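Local coordinates for protein polyketide biosynthesis cytochrome P450 PksS (Bacillus subtilis, PDB 4YZR) that acts as a heme monooxygenase on dihydrobacillaene in the biosynthesis of the polyketide antibiotic bacillaene, at residues L353-P356 with L357-E361; E361-I364 with A365-L369; L21-F24 with R25-P29; T48-D51 with D52-F56; R165-F168 with Q169-T172. All blocks are in the same frame, centred on the assembly; numbering follows the deposited sequence.

Contact 1: L353-P356 with L357-E361. With HEM (protoporphyrin IX containing Fe), chain C.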
# COMPACT_ATOMS: atom_id res chain seq x y z
N LEU A 353 4.41 -2.25 8.37
CA LEU A 353 4.78 -1.36 9.47
C LEU A 353 3.82 -0.23 9.67
O LEU A 353 3.57 0.23 10.76
CB LEU A 353 6.18 -0.83 9.21
CG LEU A 353 6.77 0.11 10.31
CD1 LEU A 353 7.13 -0.68 11.53
CD2 LEU A 353 7.92 0.86 9.70
N GLY A 354 3.30 0.24 8.57
CA GLY A 354 2.39 1.41 8.59
C GLY A 354 0.96 1.09 8.82
O GLY A 354 0.12 2.00 8.79
N ALA A 355 0.62 -0.15 9.10
CA ALA A 355 -0.81 -0.56 9.25
C ALA A 355 -1.56 0.32 10.21
O ALA A 355 -2.67 0.72 9.89
CB ALA A 355 -0.93 -2.05 9.59
N PRO A 356 -0.98 0.73 11.37
CA PRO A 356 -1.84 1.53 12.24
C PRO A 356 -2.14 2.89 11.64
O PRO A 356 -3.20 3.48 11.87
CB PRO A 356 -0.97 1.68 13.53
CG PRO A 356 0.16 0.76 13.33
CD PRO A 356 0.25 0.22 12.00
N LEU A 357 -1.21 3.43 10.85
CA LEU A 357 -1.42 4.74 10.24
C LEU A 357 -2.40 4.64 9.10
O LEU A 357 -3.29 5.46 8.98
CB LEU A 357 -0.08 5.31 9.74
CG LEU A 357 -0.20 6.66 9.05
CD1 LEU A 357 -0.81 7.71 9.96
CD2 LEU A 357 1.25 7.09 8.71
N ALA A 358 -2.29 3.61 8.26
CA ALA A 358 -3.29 3.40 7.21
C ALA A 358 -4.66 3.24 7.79
O ALA A 358 -5.65 3.82 7.33
CB ALA A 358 -2.90 2.21 6.43
N ARG A 359 -4.77 2.46 8.87
CA ARG A 359 -6.04 2.26 9.51
C ARG A 359 -6.58 3.53 10.11
O ARG A 359 -7.79 3.80 10.02
CB ARG A 359 -5.92 1.19 10.60
CG ARG A 359 -5.80 -0.22 10.05
CD ARG A 359 -5.48 -1.22 11.15
NE ARG A 359 -5.69 -2.59 10.67
CZ ARG A 359 -4.93 -3.67 10.88
NH1 ARG A 359 -3.79 -3.60 11.48
NH2 ARG A 359 -5.35 -4.84 10.36
N LEU A 360 -5.73 4.40 10.67
CA LEU A 360 -6.20 5.64 11.26
C LEU A 360 -6.64 6.58 10.20
O LEU A 360 -7.68 7.29 10.33
CB LEU A 360 -5.11 6.22 12.09
CG LEU A 360 -5.41 7.55 12.82
CD1 LEU A 360 -6.60 7.42 13.76
CD2 LEU A 360 -4.22 8.00 13.59
N GLU A 361 -5.90 6.71 9.09
CA GLU A 361 -6.33 7.55 8.01
C GLU A 361 -7.63 7.11 7.47
O GLU A 361 -8.53 7.93 7.16
CB GLU A 361 -5.28 7.64 6.88
CG GLU A 361 -4.01 8.33 7.29
CD GLU A 361 -3.00 8.51 6.16
OE1 GLU A 361 -3.41 8.87 5.03
OE2 GLU A 361 -1.76 8.38 6.39
CHA HEM C . 4.90 -3.60 4.04
CHB HEM C . 0.36 -3.02 2.50
CHC HEM C . 0.43 1.58 4.09
CHD HEM C . 4.99 0.99 5.47
C1A HEM C . 3.68 -3.85 3.46
C2A HEM C . 3.18 -5.11 2.90
C3A HEM C . 1.97 -4.91 2.43
C4A HEM C . 1.59 -3.53 2.76
CMA HEM C . 1.13 -5.85 1.67
CAA HEM C . 4.02 -6.38 2.74
CBA HEM C . 4.73 -6.43 1.46
CGA HEM C . 5.60 -7.72 1.15
O1A HEM C . 6.03 -7.74 -0.06
O2A HEM C . 5.66 -8.49 2.04
C1B HEM C . -0.01 -1.71 2.79
C2B HEM C . -1.30 -1.13 2.58
C3B HEM C . -1.32 0.15 3.00
C4B HEM C . 0.02 0.39 3.52
CMB HEM C . -2.39 -1.90 1.98
CAB HEM C . -2.36 1.17 3.00
CBB HEM C . -3.61 0.86 2.92
C1C HEM C . 1.65 1.86 4.65
C2C HEM C . 2.10 3.07 5.23
C3C HEM C . 3.42 2.91 5.64
C4C HEM C . 3.78 1.58 5.25
CMC HEM C . 1.15 4.21 5.48
CAC HEM C . 4.30 3.86 6.29
CBC HEM C . 4.19 5.13 6.17
C1D HEM C . 5.40 -0.29 5.20
C2D HEM C . 6.74 -0.80 5.42
C3D HEM C . 6.69 -2.11 5.03
C4D HEM C . 5.32 -2.41 4.58
CMD HEM C . 7.90 -0.06 6.04
CAD HEM C . 7.80 -3.12 5.09
CBD HEM C . 7.83 -3.87 6.39
CGD HEM C . 9.02 -4.86 6.57
O1D HEM C . 9.62 -5.19 5.54
O2D HEM C . 9.21 -5.27 7.73
NA HEM C . 2.64 -2.97 3.43
NB HEM C . 0.75 -0.75 3.41
NC HEM C . 2.68 0.96 4.69
ND HEM C . 4.56 -1.25 4.67
FE HEM C . 2.66 -1.02 4.12

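Contact 2: E361-I364 with A365-L369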
# COMPACT_ATOMS: atom_id res chain seq x y z
N GLU A 361 -5.90 6.71 9.09
CA GLU A 361 -6.33 7.55 8.01
C GLU A 361 -7.63 7.11 7.47
O GLU A 361 -8.53 7.93 7.16
CB GLU A 361 -5.28 7.64 6.88
CG GLU A 361 -4.01 8.33 7.29
CD GLU A 361 -3.00 8.51 6.16
OE1 GLU A 361 -3.41 8.87 5.03
OE2 GLU A 361 -1.76 8.38 6.39
N GLY A 362 -7.84 5.84 7.26
CA GLY A 362 -9.10 5.28 6.76
C GLY A 362 -10.21 5.58 7.74
O GLY A 362 -11.30 6.05 7.31
N HIS A 363 -10.04 5.32 9.00
CA HIS A 363 -11.07 5.61 10.04
C HIS A 363 -11.51 7.04 9.90
O HIS A 363 -12.72 7.30 9.82
CB HIS A 363 -10.42 5.28 11.40
CG HIS A 363 -11.23 5.65 12.59
ND1 HIS A 363 -11.65 6.92 12.92
CD2 HIS A 363 -11.55 4.87 13.62
CE1 HIS A 363 -12.18 6.90 14.15
NE2 HIS A 363 -12.18 5.66 14.56
N ILE A 364 -10.56 7.95 9.92
CA ILE A 364 -10.87 9.37 9.96
C ILE A 364 -11.54 9.76 8.67
O ILE A 364 -12.57 10.47 8.64
CB ILE A 364 -9.65 10.18 10.24
CG1 ILE A 364 -9.24 9.94 11.67
CG2 ILE A 364 -9.92 11.65 9.95
CD1 ILE A 364 -7.86 10.40 12.06
N ALA A 365 -10.96 9.40 7.54
CA ALA A 365 -11.41 9.89 6.27
C ALA A 365 -12.77 9.37 5.94
O ALA A 365 -13.63 10.17 5.45
CB ALA A 365 -10.44 9.47 5.16
N PHE A 366 -13.05 8.11 6.06
CA PHE A 366 -14.38 7.58 5.67
C PHE A 366 -15.45 8.16 6.55
O PHE A 366 -16.48 8.61 6.04
CB PHE A 366 -14.43 6.09 5.73
CG PHE A 366 -13.48 5.39 4.74
CD1 PHE A 366 -13.38 5.73 3.42
CD2 PHE A 366 -12.70 4.37 5.19
CE1 PHE A 366 -12.45 4.98 2.57
CE2 PHE A 366 -11.82 3.68 4.41
CZ PHE A 366 -11.70 4.01 3.10
N LYS A 367 -15.22 8.24 7.85
CA LYS A 367 -16.24 8.85 8.76
C LYS A 367 -16.45 10.26 8.37
O LYS A 367 -17.63 10.76 8.34
CB LYS A 367 -15.78 8.69 10.16
CG LYS A 367 -16.05 7.41 10.81
CD LYS A 367 -15.52 7.33 12.26
CE LYS A 367 -15.87 8.44 13.19
NZ LYS A 367 -15.11 8.18 14.48
N ALA A 368 -15.42 11.05 8.14
CA ALA A 368 -15.54 12.44 7.90
C ALA A 368 -16.24 12.69 6.62
O ALA A 368 -17.10 13.65 6.55
CB ALA A 368 -14.22 13.14 7.97
N LEU A 369 -15.96 11.98 5.55
CA LEU A 369 -16.59 12.15 4.28
C LEU A 369 -18.09 11.90 4.38
O LEU A 369 -18.86 12.70 3.82
CB LEU A 369 -15.96 11.16 3.28
CG LEU A 369 -16.47 11.23 1.84
CD1 LEU A 369 -16.12 12.55 1.23
CD2 LEU A 369 -15.91 10.06 1.06

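Contact 3: L21-F24 with R25-P29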
# COMPACT_ATOMS: atom_id res chain seq x y z
N LEU A 21 -7.67 -13.20 -10.75
CA LEU A 21 -7.03 -13.96 -9.67
C LEU A 21 -8.01 -15.02 -9.07
O LEU A 21 -7.60 -16.09 -8.69
CB LEU A 21 -6.52 -13.04 -8.58
CG LEU A 21 -5.43 -12.04 -8.94
CD1 LEU A 21 -5.14 -11.16 -7.73
CD2 LEU A 21 -4.24 -12.81 -9.38
N GLY A 22 -9.28 -14.67 -9.02
CA GLY A 22 -10.31 -15.59 -8.52
C GLY A 22 -10.47 -16.82 -9.41
O GLY A 22 -10.70 -17.95 -8.91
N ARG A 23 -10.41 -16.60 -10.72
CA ARG A 23 -10.51 -17.75 -11.65
C ARG A 23 -9.34 -18.63 -11.48
O ARG A 23 -9.47 -19.83 -11.39
CB ARG A 23 -10.65 -17.24 -13.09
CG ARG A 23 -10.42 -18.39 -14.08
CD ARG A 23 -10.74 -17.99 -15.51
NE ARG A 23 -9.60 -17.24 -16.05
CZ ARG A 23 -9.59 -15.93 -16.36
NH1 ARG A 23 -10.66 -15.14 -16.16
NH2 ARG A 23 -8.48 -15.38 -16.87
N PHE A 24 -8.11 -18.10 -11.34
CA PHE A 24 -6.95 -18.88 -11.03
C PHE A 24 -7.09 -19.61 -9.69
O PHE A 24 -6.72 -20.79 -9.60
CB PHE A 24 -5.63 -18.04 -11.08
CG PHE A 24 -5.11 -17.88 -12.49
CD1 PHE A 24 -4.31 -18.85 -13.02
CD2 PHE A 24 -5.42 -16.78 -13.25
CE1 PHE A 24 -3.83 -18.73 -14.33
CE2 PHE A 24 -4.88 -16.65 -14.58
CZ PHE A 24 -4.13 -17.64 -15.08
N ARG A 25 -7.64 -18.96 -8.70
CA ARG A 25 -7.78 -19.61 -7.41
C ARG A 25 -8.63 -20.88 -7.55
O ARG A 25 -8.34 -21.85 -6.98
CB ARG A 25 -8.44 -18.66 -6.41
CG ARG A 25 -8.35 -19.19 -4.97
CD ARG A 25 -9.10 -18.36 -3.92
NE ARG A 25 -10.51 -18.43 -4.22
CZ ARG A 25 -11.28 -17.43 -4.54
NH1 ARG A 25 -10.87 -16.17 -4.53
NH2 ARG A 25 -12.50 -17.67 -4.93
N GLU A 26 -9.69 -20.80 -8.31
CA GLU A 26 -10.61 -21.97 -8.48
C GLU A 26 -10.06 -22.96 -9.43
O GLU A 26 -10.29 -24.15 -9.18
CB GLU A 26 -11.88 -21.44 -9.01
CG GLU A 26 -12.67 -20.56 -8.08
CD GLU A 26 -13.80 -19.79 -8.78
OE1 GLU A 26 -13.83 -19.71 -10.04
OE2 GLU A 26 -14.65 -19.19 -8.07
N GLU A 27 -9.32 -22.58 -10.46
CA GLU A 27 -8.93 -23.50 -11.60
C GLU A 27 -7.52 -23.94 -11.63
O GLU A 27 -7.22 -25.08 -11.97
CB GLU A 27 -9.28 -22.89 -12.93
CG GLU A 27 -10.75 -22.58 -13.07
CD GLU A 27 -11.11 -22.04 -14.41
OE1 GLU A 27 -10.29 -22.15 -15.37
OE2 GLU A 27 -12.22 -21.45 -14.50
N GLU A 28 -6.57 -23.09 -11.23
CA GLU A 28 -5.21 -23.37 -11.31
C GLU A 28 -4.49 -22.48 -10.24
O GLU A 28 -3.77 -21.54 -10.57
CB GLU A 28 -4.67 -23.09 -12.68
CG GLU A 28 -3.34 -23.73 -12.97
CD GLU A 28 -2.84 -23.50 -14.42
OE1 GLU A 28 -3.65 -23.23 -15.33
OE2 GLU A 28 -1.64 -23.56 -14.58
N PRO A 29 -4.67 -22.92 -9.00
CA PRO A 29 -4.22 -22.06 -7.88
C PRO A 29 -2.75 -21.96 -7.70
O PRO A 29 -2.28 -21.05 -6.94
CB PRO A 29 -4.99 -22.66 -6.70
CG PRO A 29 -5.17 -24.13 -7.03
CD PRO A 29 -5.49 -24.07 -8.51

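Contact 4: T48-D51 with D52-F56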
# COMPACT_ATOMS: atom_id res chain seq x y z
N THR A 48 -2.75 -18.22 -5.58
CA THR A 48 -4.01 -17.54 -5.38
C THR A 48 -4.88 -17.92 -4.27
O THR A 48 -5.82 -17.21 -3.93
CB THR A 48 -4.81 -17.50 -6.68
OG1 THR A 48 -4.69 -18.81 -7.28
CG2 THR A 48 -4.20 -16.50 -7.63
N ARG A 49 -4.67 -19.14 -3.69
CA ARG A 49 -5.42 -19.51 -2.50
C ARG A 49 -4.86 -18.98 -1.19
O ARG A 49 -3.66 -18.83 -1.08
CB ARG A 49 -5.44 -21.03 -2.34
CG ARG A 49 -6.33 -21.75 -3.38
CD ARG A 49 -5.99 -23.28 -3.35
NE ARG A 49 -6.22 -23.86 -2.01
CZ ARG A 49 -7.32 -24.48 -1.63
NH1 ARG A 49 -7.43 -24.92 -0.39
NH2 ARG A 49 -8.38 -24.63 -2.45
N TYR A 50 -5.72 -18.78 -0.20
CA TYR A 50 -5.27 -18.25 1.08
C TYR A 50 -4.31 -19.22 1.76
O TYR A 50 -3.28 -18.84 2.29
CB TYR A 50 -6.48 -17.98 1.97
CG TYR A 50 -6.20 -17.30 3.26
CD1 TYR A 50 -5.77 -17.97 4.40
CD2 TYR A 50 -6.48 -15.93 3.41
CE1 TYR A 50 -5.61 -17.35 5.60
CE2 TYR A 50 -6.33 -15.29 4.64
CZ TYR A 50 -5.91 -16.01 5.74
OH TYR A 50 -5.81 -15.42 6.98
N ASP A 51 -4.63 -20.52 1.80
CA ASP A 51 -3.76 -21.43 2.49
C ASP A 51 -2.43 -21.52 1.84
O ASP A 51 -1.39 -21.52 2.55
CB ASP A 51 -4.41 -22.87 2.59
CG ASP A 51 -4.74 -23.53 1.31
OD1 ASP A 51 -4.82 -22.97 0.21
OD2 ASP A 51 -4.98 -24.79 1.27
N ASP A 52 -2.39 -21.52 0.52
CA ASP A 52 -1.08 -21.58 -0.14
C ASP A 52 -0.27 -20.27 -0.03
O ASP A 52 0.95 -20.26 0.15
CB ASP A 52 -1.19 -21.92 -1.62
CG ASP A 52 -1.86 -23.29 -1.87
OD1 ASP A 52 -1.56 -24.22 -1.07
OD2 ASP A 52 -2.63 -23.46 -2.81
N CYS A 53 -1.00 -19.14 -0.04
CA CYS A 53 -0.32 -17.86 0.19
C CYS A 53 0.32 -17.86 1.54
O CYS A 53 1.45 -17.42 1.74
CB CYS A 53 -1.28 -16.73 0.05
SG CYS A 53 -1.68 -16.26 -1.66
N MET A 54 -0.47 -18.32 2.56
CA MET A 54 0.12 -18.44 3.93
C MET A 54 1.32 -19.31 3.95
O MET A 54 2.31 -18.92 4.61
CB MET A 54 -0.92 -18.83 4.98
CG MET A 54 -1.98 -17.83 5.28
SD MET A 54 -1.25 -16.39 6.10
CE MET A 54 -0.38 -17.03 7.43
N ALA A 55 1.27 -20.44 3.32
CA ALA A 55 2.45 -21.34 3.34
C ALA A 55 3.65 -20.63 2.74
O ALA A 55 4.78 -20.60 3.30
CB ALA A 55 2.16 -22.58 2.55
N PHE A 56 3.52 -19.96 1.61
CA PHE A 56 4.64 -19.24 0.99
C PHE A 56 5.09 -18.05 1.75
O PHE A 56 6.30 -17.72 1.72
CB PHE A 56 4.34 -18.88 -0.46
CG PHE A 56 4.52 -20.04 -1.40
CD1 PHE A 56 3.48 -20.92 -1.67
CD2 PHE A 56 5.76 -20.24 -2.04
CE1 PHE A 56 3.67 -22.01 -2.53
CE2 PHE A 56 5.89 -21.30 -2.93
CZ PHE A 56 4.87 -22.19 -3.11
O HOH W 1 -2.83 -21.16 -4.33

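Contact 5: R165-F168 with Q169-T172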
# COMPACT_ATOMS: atom_id res chain seq x y z
N ARG A 165 6.52 21.52 -0.38
CA ARG A 165 5.55 20.44 -0.68
C ARG A 165 5.23 20.29 -2.16
O ARG A 165 5.10 19.15 -2.63
CB ARG A 165 4.37 20.51 0.18
CG ARG A 165 4.77 20.10 1.63
CD ARG A 165 3.62 20.28 2.54
NE ARG A 165 4.02 20.25 3.95
CZ ARG A 165 3.20 20.27 4.96
NH1 ARG A 165 1.91 20.48 4.84
NH2 ARG A 165 3.79 20.24 6.14
N SER A 166 5.10 21.39 -2.90
CA SER A 166 4.81 21.25 -4.30
C SER A 166 5.90 20.53 -5.01
O SER A 166 5.66 19.61 -5.85
CB SER A 166 4.59 22.62 -4.95
OG SER A 166 3.40 23.18 -4.52
N GLN A 167 7.18 20.85 -4.72
CA GLN A 167 8.27 20.17 -5.26
C GLN A 167 8.34 18.68 -4.80
O GLN A 167 8.68 17.78 -5.58
CB GLN A 167 9.59 20.93 -4.92
CG GLN A 167 10.81 20.26 -5.42
CD GLN A 167 10.90 20.22 -6.93
OE1 GLN A 167 11.13 21.29 -7.58
NE2 GLN A 167 10.70 19.13 -7.53
N PHE A 168 8.12 18.51 -3.50
CA PHE A 168 8.14 17.13 -2.97
C PHE A 168 7.10 16.21 -3.68
O PHE A 168 7.47 15.11 -3.99
CB PHE A 168 7.89 17.21 -1.46
CG PHE A 168 8.21 15.94 -0.70
CD1 PHE A 168 9.51 15.57 -0.56
CD2 PHE A 168 7.22 15.19 -0.18
CE1 PHE A 168 9.85 14.41 0.16
CE2 PHE A 168 7.53 14.02 0.56
CZ PHE A 168 8.81 13.63 0.67
N GLN A 169 5.98 16.78 -4.01
CA GLN A 169 4.92 16.07 -4.74
C GLN A 169 5.45 15.69 -6.08
O GLN A 169 5.28 14.53 -6.58
CB GLN A 169 3.66 16.88 -4.79
CG GLN A 169 2.52 16.04 -5.48
CD GLN A 169 1.18 16.61 -5.11
OE1 GLN A 169 0.92 17.79 -5.36
NE2 GLN A 169 0.36 15.82 -4.42
N ILE A 170 6.10 16.58 -6.81
CA ILE A 170 6.64 16.24 -8.12
C ILE A 170 7.64 15.16 -8.04
O ILE A 170 7.56 14.17 -8.80
CB ILE A 170 7.26 17.48 -8.86
CG1 ILE A 170 6.20 18.52 -9.08
CG2 ILE A 170 7.97 17.08 -10.15
CD1 ILE A 170 6.82 19.90 -9.54
N TRP A 171 8.59 15.19 -7.11
CA TRP A 171 9.57 14.17 -7.02
C TRP A 171 8.95 12.80 -6.66
O TRP A 171 9.33 11.80 -7.23
CB TRP A 171 10.62 14.49 -5.97
CG TRP A 171 11.54 15.58 -6.30
CD1 TRP A 171 12.13 15.83 -7.49
CD2 TRP A 171 12.13 16.46 -5.33
NE1 TRP A 171 13.01 16.93 -7.33
CE2 TRP A 171 13.04 17.30 -6.02
CE3 TRP A 171 11.96 16.63 -3.97
CZ2 TRP A 171 13.77 18.31 -5.35
CZ3 TRP A 171 12.71 17.66 -3.32
CH2 TRP A 171 13.58 18.44 -3.99
N THR A 172 8.06 12.83 -5.66
CA THR A 172 7.50 11.54 -5.14
C THR A 172 6.64 10.89 -6.17
O THR A 172 6.65 9.65 -6.32
CB THR A 172 6.83 11.70 -3.81
OG1 THR A 172 5.78 12.65 -3.91
CG2 THR A 172 7.85 12.07 -2.71

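Contact 1: L353-P356 with L357-E361
The guanidinium of R359 reaches back along the helix to A355, its NH1 lying 3.8 Å from A355 CB at an oblique angle to the group's plane. The second flat group, the heme, is covered on one face by L353, G354 and, one turn on, A358. G354 comes closest, with CA 3.5 Å from heme C3C, and A358 CB sits above the vinyl group, 3.6 Å from CAB. L353 takes the far side of this patch, its CB 3.7 Å from the methyl CMD. This is the face of C352, the axial ligand of the iron by similarity. G354 closes the heme-binding loop typical of cytochromes P450 and is the N-cap of helix 355-372, which corresponds to the L helix of that fold. Its carbonyl O takes the A358 N-H at 2.9 Å in a nearly straight bond (168°), while the bond to it from L357 N is weak. P356 stands in the first turn, where a backbone nitrogen without hydrogen costs no helical bond, and its O accepts from L360 N at 2.9 Å. With CG placed beside its own backbone N (chi1 -74°), R359 lays its aliphatic part over A355 O, CG coming within 3.3 Å. The chain then runs extended to NE, which forms a salt bridge with E279 of helix 274-285. L357 and L360 pack against I115 and I122.

Contact 2: E361-I364 with A365-L369
K367 lies alongside H363, both side chains pointing the same way, and its CD makes an off-centre CH-pi contact 4.2 Å from the centroid of the imidazole, 29° from the ring normal. A bend at chi3 (50°) folds the lysine's outer chain back beside the ring instead of letting it run straight on. One residue earlier in each segment, F366 rests on the backbone of G362: its CD2 approaches G362 O to 3.0 Å, and CE2 lies 3.9 Å from G362 CA, so the ring hugs a point where no side chain intervenes. A365 CB packs on E361 O at 3.2 Å. Beneath these pairs run the i to i+4 bonds of helix 355-372, the L helix of the cytochrome P450 fold; A365 N to E361 O is 2.9 Å and F366 N to G362 O 3.0 Å, whereas K367 N to H363 O is weak at 3.3 Å. Farther out, neighbouring helices cover each side. F366 packs against V278 and L281 of helix 274-285, A365 meets L250 of the long helix 228-259, and I364 and A368 face helix 119-133 through I122 and L130.

Contact 3: L21-F24 with R25-P29
R25 N bonds to L21 O at 2.9 Å and E27 N to R23 O at 2.9 Å, i to i+4 bonds near the C-terminal end of helix 17-27, before E28 leaves helical geometry. R23 and E27 run across one another at a slant, guanidinium and carboxylate planes 57° apart. What touches is aliphatic against carboxylate: E27 OE2 lies 3.6 Å from R23 CG. The charged ends do not meet, since R23 NE and E27 OE1 remain 5.0 Å apart, and the arginine instead gives NH2 to a salt bridge with E12. On another side of the helix, R25 swings its chain back by a bend at chi3 (65°), placing one face of its guanidinium over G22, with NH1 4.1 Å from G22 CA; the same NH1 donates to S319 O. E26 lays its CG on G22 O at 3.4 Å, so the glycine is flanked by the side chains of R25 and E26. F24 points inward toward L46 of strand 42-47. Its ring is met in plane at the edge by E28 O, which lies 3.7 Å from CD1, and H31 meets the ring from beyond the segments. E28 also reaches H31, its OE2 hydrogen-bonding to ND1. In the cytochrome P450 fold this is the A helix, which hands the chain to the first strand of the beta sheet. E26 and E27, in the last turn, would be expected to sit poorly with the helix dipole; R23 may partly offset this for E27 through space rather than by direct pairing.

Contact 4: T48-D51 with D52-F56
D52 lies beside D51, pointing the same way, with the two carboxylate planes 28° apart and the OD1 atoms 3.7 Å from each other. Both belong to a salt-bridge network with R49 at the N-terminal end of helix 50-58, the B helix of the cytochrome P450 fold; R49 itself is the N-cap. R49 grips D51 side-on: NE meets D51 OD1 on its syn side at 2.8 Å, while NH1 bonds to D51 OD2 at 3.0 Å, in the guanidinium plane but from above the carboxylate. D51 holds its CG between backbone N and carbonyl carbon (chi1 60°), which turns the carboxylate back to the arginine. The proximity of like charges is probably eased by R49, whose NE makes a long salt bridge to D52 OD2 (3.7 Å), and by K303 and Y302, both bonded to D52 OD1. On another side of the helix, Y50 and M54 run side by side in a Met-aromatic contact: M54 CG is 3.7 Å from Y50 CE1, and SD stands obliquely 5.1 Å from the ring centroid. Y50 OH bonds to R341 O, and its ring stacks on F326. Water 1 accepts from R49 N at 2.8 Å and donates to D52 OD2, also at 2.8 Å.

Contact 5: R165-F168 with Q169-T172
Q167 CG sits over the six-membered ring of W171, 3.5 Å from its centroid and only 12° from the normal, the first of two CH-pi contacts that each pair an aromatic ring with a side chain one turn away. Bent at chi2 (65°), the glutamine then brings its amide across the same indole face, the two planes 31° apart, and NE2 comes 3.2 Å above the ring plane toward the rim. NE2 and W171 NE1 are both donors and share no hydrogen bond; NE1 has a weak one to E192 instead. In the second pair T172 CG2 stands over one face of the F168 ring, 3.9 Å from the centroid. Purely apolar packing joins the two: F168 CD1 lies 4.3 Å from W171 CE3. All this decorates helix 165-175, which by its place in the chain is probably the F helix of the cytochrome P450 fold. W171 also meets the ring of Y196 in helix 183-206, probably the partner G helix, while T172 touches V239 and L243 of the long helix 228-259. Among the backbone hydrogen bonds, W171 N to Q167 O is 3.0 Å and close to straight, T172 N to F168 O is 2.9 Å, and Q169 N to R165 O is 2.9 Å. F168 and Q169 pack on F151 of helix 148-158, and R165 gives NE to I160 O.

From the N terminus, contact 3 ends helix 17-27, contact 4 opens helix 50-58, contact 5 lies on helix 165-175, and contacts 1 and 2 follow each other on helix 355-372, sharing E361. Each is local, so none closes a long loop, and they run in series without nesting or crossing. Strands 30-35 and 42-47 separate contacts 3 and 4, which nevertheless touch: P29 O and T48 N, 3.2 Å apart, probably hydrogen-bond, and P29 CB packs on R49 CD. Contact 5 lies on the other side of the chain's centre from this pair, its centre about 40 Å from that of contact 3. Contact 1 alone reaches the heme.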